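PDB 6PWK: GGDEF and EAL domain-containing protein from Vibrio cholerae O1 str. 2010EL-1786, which binds c-di-GMP as a signalling receptor and probably controls large adhesins, and with them cell adhesion and biofilm formation. Local coordinates for residues Met70-Ile84 and Val112-Asn124. Residues are numbered along the deposited sequence; the frame is centred on the assembly and turned at random.
Sequences MVRELADRLKNSITI and VAESIITCVDDIN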
# COMPACT_ATOMS: atom_id res chain seq x y z
N MET A 70 -20.75 -5.79 4.43
CA MET A 70 -20.67 -5.18 5.75
C MET A 70 -20.88 -3.68 5.68
O MET A 70 -21.49 -3.08 6.58
CB MET A 70 -19.33 -5.51 6.41
CG MET A 70 -19.22 -5.04 7.85
SD MET A 70 -20.54 -5.72 8.87
CE MET A 70 -19.60 -6.78 9.95
N VAL A 71 -20.39 -3.04 4.62
CA VAL A 71 -20.65 -1.62 4.41
C VAL A 71 -22.14 -1.37 4.28
O VAL A 71 -22.70 -0.45 4.88
CB VAL A 71 -19.88 -1.10 3.18
CG1 VAL A 71 -20.38 0.27 2.78
CG2 VAL A 71 -18.39 -1.05 3.47
N ARG A 72 -22.82 -2.20 3.47
CA ARG A 72 -24.27 -2.08 3.33
C ARG A 72 -24.97 -2.35 4.66
O ARG A 72 -25.92 -1.63 5.02
CB ARG A 72 -24.77 -3.05 2.26
CG ARG A 72 -26.28 -3.23 2.24
CD ARG A 72 -26.99 -1.96 1.83
NE ARG A 72 -26.67 -1.56 0.47
CZ ARG A 72 -27.25 -2.07 -0.61
NH1 ARG A 72 -28.18 -3.00 -0.48
NH2 ARG A 72 -26.89 -1.65 -1.82
N GLU A 73 -24.53 -3.37 5.39
CA GLU A 73 -25.15 -3.69 6.68
C GLU A 73 -25.02 -2.51 7.64
O GLU A 73 -26.02 -2.04 8.20
CB GLU A 73 -24.52 -4.95 7.27
CG GLU A 73 -25.05 -5.34 8.64
CD GLU A 73 -26.38 -6.09 8.58
OE1 GLU A 73 -27.21 -5.77 7.71
OE2 GLU A 73 -26.58 -6.99 9.42
N LEU A 74 -23.80 -2.02 7.85
CA LEU A 74 -23.61 -0.86 8.71
C LEU A 74 -24.41 0.33 8.21
O LEU A 74 -25.00 1.07 9.01
CB LEU A 74 -22.12 -0.51 8.80
CG LEU A 74 -21.75 0.78 9.53
CD1 LEU A 74 -22.36 0.83 10.93
CD2 LEU A 74 -20.24 0.93 9.61
N ALA A 75 -24.46 0.53 6.89
CA ALA A 75 -25.26 1.62 6.33
C ALA A 75 -26.74 1.40 6.60
O ALA A 75 -27.44 2.31 7.06
CB ALA A 75 -24.99 1.75 4.84
N ASP A 76 -27.24 0.19 6.31
CA ASP A 76 -28.65 -0.10 6.57
C ASP A 76 -28.98 0.04 8.05
O ASP A 76 -30.01 0.61 8.42
CB ASP A 76 -28.99 -1.51 6.09
CG ASP A 76 -29.03 -1.62 4.58
OD1 ASP A 76 -29.13 -0.58 3.91
OD2 ASP A 76 -28.97 -2.76 4.06
N ARG A 77 -28.12 -0.49 8.92
CA ARG A 77 -28.37 -0.39 10.36
C ARG A 77 -28.29 1.06 10.82
O ARG A 77 -29.06 1.48 11.70
CB ARG A 77 -27.37 -1.25 11.13
CG ARG A 77 -27.45 -2.73 10.79
CD ARG A 77 -28.71 -3.37 11.34
NE ARG A 77 -28.71 -4.82 11.14
CZ ARG A 77 -29.68 -5.62 11.55
NH1 ARG A 77 -30.73 -5.13 12.19
NH2 ARG A 77 -29.60 -6.93 11.32
N LEU A 78 -27.38 1.84 10.25
CA LEU A 78 -27.21 3.22 10.69
C LEU A 78 -28.37 4.10 10.24
O LEU A 78 -28.85 4.93 11.01
CB LEU A 78 -25.88 3.78 10.17
CG LEU A 78 -25.43 5.15 10.68
CD1 LEU A 78 -25.29 5.13 12.20
CD2 LEU A 78 -24.12 5.56 10.03
N LYS A 79 -28.84 3.91 9.00
CA LYS A 79 -29.83 4.83 8.46
C LYS A 79 -31.24 4.51 8.96
O LYS A 79 -32.02 5.42 9.24
CB LYS A 79 -29.78 4.81 6.93
CG LYS A 79 -30.23 3.52 6.27
CD LYS A 79 -29.69 3.42 4.85
CE LYS A 79 -30.36 2.29 4.08
NZ LYS A 79 -29.66 2.02 2.80
N ASN A 80 -31.57 3.22 9.11
CA ASN A 80 -32.90 2.87 9.59
C ASN A 80 -33.07 3.25 11.06
O ASN A 80 -34.20 3.46 11.52
CB ASN A 80 -33.17 1.39 9.38
CG ASN A 80 -34.35 1.14 8.44
OD1 ASN A 80 -34.22 1.28 7.23
ND2 ASN A 80 -35.49 0.79 9.02
N SER A 81 -31.98 3.33 11.80
CA SER A 81 -31.99 3.88 13.14
C SER A 81 -31.71 5.38 13.08
O SER A 81 -31.26 5.91 12.06
CB SER A 81 -30.96 3.19 14.03
OG SER A 81 -31.10 1.78 13.98
N ILE A 82 -31.99 6.06 14.19
CA ILE A 82 -31.55 7.44 14.40
C ILE A 82 -32.12 8.35 13.32
O ILE A 82 -31.38 9.04 12.61
CB ILE A 82 -30.01 7.51 14.45
CG1 ILE A 82 -29.46 6.36 15.30
CG2 ILE A 82 -29.55 8.82 15.05
CD1 ILE A 82 -28.07 5.94 14.92
N THR A 83 -33.45 8.36 13.18
CA THR A 83 -34.13 9.15 12.16
C THR A 83 -34.65 10.44 12.78
O THR A 83 -35.52 10.41 13.65
CB THR A 83 -35.28 8.36 11.53
OG1 THR A 83 -36.32 8.16 12.50
CG2 THR A 83 -34.80 7.01 11.03
N ILE A 84 -34.09 11.57 12.35
CA ILE A 84 -34.50 12.90 12.79
C ILE A 84 -34.59 13.79 11.55
O ILE A 84 -34.18 13.41 10.45
CB ILE A 84 -33.52 13.48 13.85
CG1 ILE A 84 -33.28 12.47 14.97
CG2 ILE A 84 -34.06 14.77 14.48
CD1 ILE A 84 -32.53 13.03 16.16
N VAL A 112 -27.66 11.25 20.21
CA VAL A 112 -27.56 10.71 18.86
C VAL A 112 -26.26 9.94 18.69
O VAL A 112 -26.25 8.83 18.14
CB VAL A 112 -27.68 11.85 17.82
CG1 VAL A 112 -27.44 11.32 16.42
CG2 VAL A 112 -29.05 12.51 17.92
N ALA A 113 -25.15 10.49 19.19
CA ALA A 113 -23.88 9.78 19.12
C ALA A 113 -23.89 8.53 19.98
O ALA A 113 -23.31 7.50 19.61
CB ALA A 113 -22.73 10.71 19.53
N GLU A 114 -24.55 8.59 21.15
CA GLU A 114 -24.68 7.40 21.98
C GLU A 114 -25.51 6.34 21.28
O GLU A 114 -25.21 5.14 21.36
CB GLU A 114 -25.31 7.77 23.32
CG GLU A 114 -24.70 7.05 24.51
CD GLU A 114 -23.33 7.59 24.88
OE1 GLU A 114 -23.22 8.81 25.09
OE2 GLU A 114 -22.37 6.79 24.95
N SER A 115 -26.57 6.76 20.57
CA SER A 115 -27.40 5.80 19.85
C SER A 115 -26.67 5.21 18.65
O SER A 115 -26.92 4.06 18.28
CB SER A 115 -28.70 6.47 19.40
OG SER A 115 -28.43 7.55 18.52
N ILE A 116 -25.77 5.98 18.03
CA ILE A 116 -24.99 5.46 16.91
C ILE A 116 -24.15 4.27 17.35
O ILE A 116 -24.17 3.20 16.73
CB ILE A 116 -24.11 6.56 16.29
CG1 ILE A 116 -24.97 7.59 15.55
CG2 ILE A 116 -23.09 5.96 15.34
CD1 ILE A 116 -24.19 8.78 15.06
N ILE A 117 -23.41 4.44 18.45
CA ILE A 117 -22.47 3.41 18.89
C ILE A 117 -23.21 2.14 19.29
O ILE A 117 -22.85 1.03 18.89
CB ILE A 117 -21.60 3.94 20.04
CG1 ILE A 117 -20.79 5.15 19.56
CG2 ILE A 117 -20.68 2.85 20.56
CD1 ILE A 117 -20.40 6.09 20.67
N THR A 118 -24.27 2.28 20.10
CA THR A 118 -25.07 1.12 20.48
C THR A 118 -25.69 0.46 19.25
O THR A 118 -25.95 -0.75 19.25
CB THR A 118 -26.16 1.53 21.48
OG1 THR A 118 -25.55 2.22 22.58
CG2 THR A 118 -26.89 0.31 22.01
N CYS A 119 -25.92 1.24 18.19
CA CYS A 119 -26.43 0.69 16.94
C CYS A 119 -25.39 -0.12 16.17
O CYS A 119 -25.76 -0.84 15.24
CB CYS A 119 -26.95 1.83 16.06
SG CYS A 119 -27.75 1.33 14.52
N VAL A 120 -24.11 -0.04 16.54
CA VAL A 120 -23.07 -0.81 15.87
C VAL A 120 -22.54 -1.95 16.73
O VAL A 120 -21.62 -2.66 16.31
CB VAL A 120 -21.91 0.10 15.41
CG1 VAL A 120 -21.13 -0.53 14.27
CG2 VAL A 120 -22.44 1.45 14.97
N ASP A 121 -23.10 -2.15 17.93
CA ASP A 121 -22.68 -3.28 18.75
C ASP A 121 -23.48 -4.54 18.46
O ASP A 121 -22.93 -5.64 18.49
CB ASP A 121 -22.81 -2.91 20.24
CG ASP A 121 -21.71 -1.98 20.71
OD1 ASP A 121 -20.75 -1.76 19.94
OD2 ASP A 121 -21.82 -1.46 21.84
N ASP A 122 -24.78 -4.40 18.18
CA ASP A 122 -25.59 -5.57 17.85
C ASP A 122 -25.31 -6.08 16.44
O ASP A 122 -25.64 -7.24 16.14
CB ASP A 122 -27.08 -5.24 17.98
CG ASP A 122 -27.48 -4.89 19.40
OD1 ASP A 122 -26.85 -5.41 20.35
OD2 ASP A 122 -28.43 -4.10 19.57
N ILE A 123 -24.70 -5.27 15.58
CA ILE A 123 -24.68 -5.59 14.16
C ILE A 123 -23.41 -6.33 13.74
O ILE A 123 -23.46 -7.12 12.79
CB ILE A 123 -24.89 -4.31 13.34
CG1 ILE A 123 -23.66 -3.40 13.40
CG2 ILE A 123 -26.09 -3.56 13.87
CD1 ILE A 123 -23.78 -2.17 12.53
N ASN A 124 -22.29 -6.11 14.40
CA ASN A 124 -21.13 -6.95 14.10
C ASN A 124 -20.84 -7.86 15.29
O ASN A 124 -20.73 -9.08 15.11
CB ASN A 124 -19.91 -6.11 13.71
CG ASN A 124 -18.65 -6.95 13.60
OD1 ASN A 124 -17.62 -6.63 14.21
ND2 ASN A 124 -18.72 -8.04 12.84
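Ile123 lays its side chain against the aliphatic part of Arg77, the two running past each other in opposite directions, with Ile123 CG2 3.5 Å from Arg77 CG. Arg77 bends at its second torsion (chi2 -71°), and its NE makes a long, weak salt bridge with Glu73 OE2 one helical turn back, in the guanidinium plane; the charged end pairs along its own helix, and the methylenes meet the isoleucine. The other arm of Ile123 goes inward, and its CD1 lies 3.7 Å from Leu74 CD1, a methyl that also touches Val120. Next along the helix, Leu78 places CD1 3.9 Å from CG2 of Ile116.

Beyond helix 53-80, Ile82 takes over from the helical residues. Its CD1 meets Ile116 CG1 at 3.6 Å, the side chains crossing at about a right angle, while its CG2 branch rests on Val112 CG1. Between the Arg77–Ile123 contact and that of Ile82 with Ile116 sits Cys119, whose sulfur is turned anti to its own backbone nitrogen (chi1 -175°) and approaches the carbonyl oxygen of Arg77; that oxygen accepts a hydrogen bond from Ser81 OG at 3.1 Å, almost in line with the carbonyl.

Beneath, Leu74 reaches Phe97, Ile116 Ile99 and Val112 Met101, all on strand 96-102. The principle illustrated is that of helices packed side by side on one face of a sheet: helix 53-80, helix 106-118 and the chain following the latter share an apolar seam over strand 96-102, on one face of the mixed five-stranded sheet, as in the alpha/beta fold of GGDEF domains.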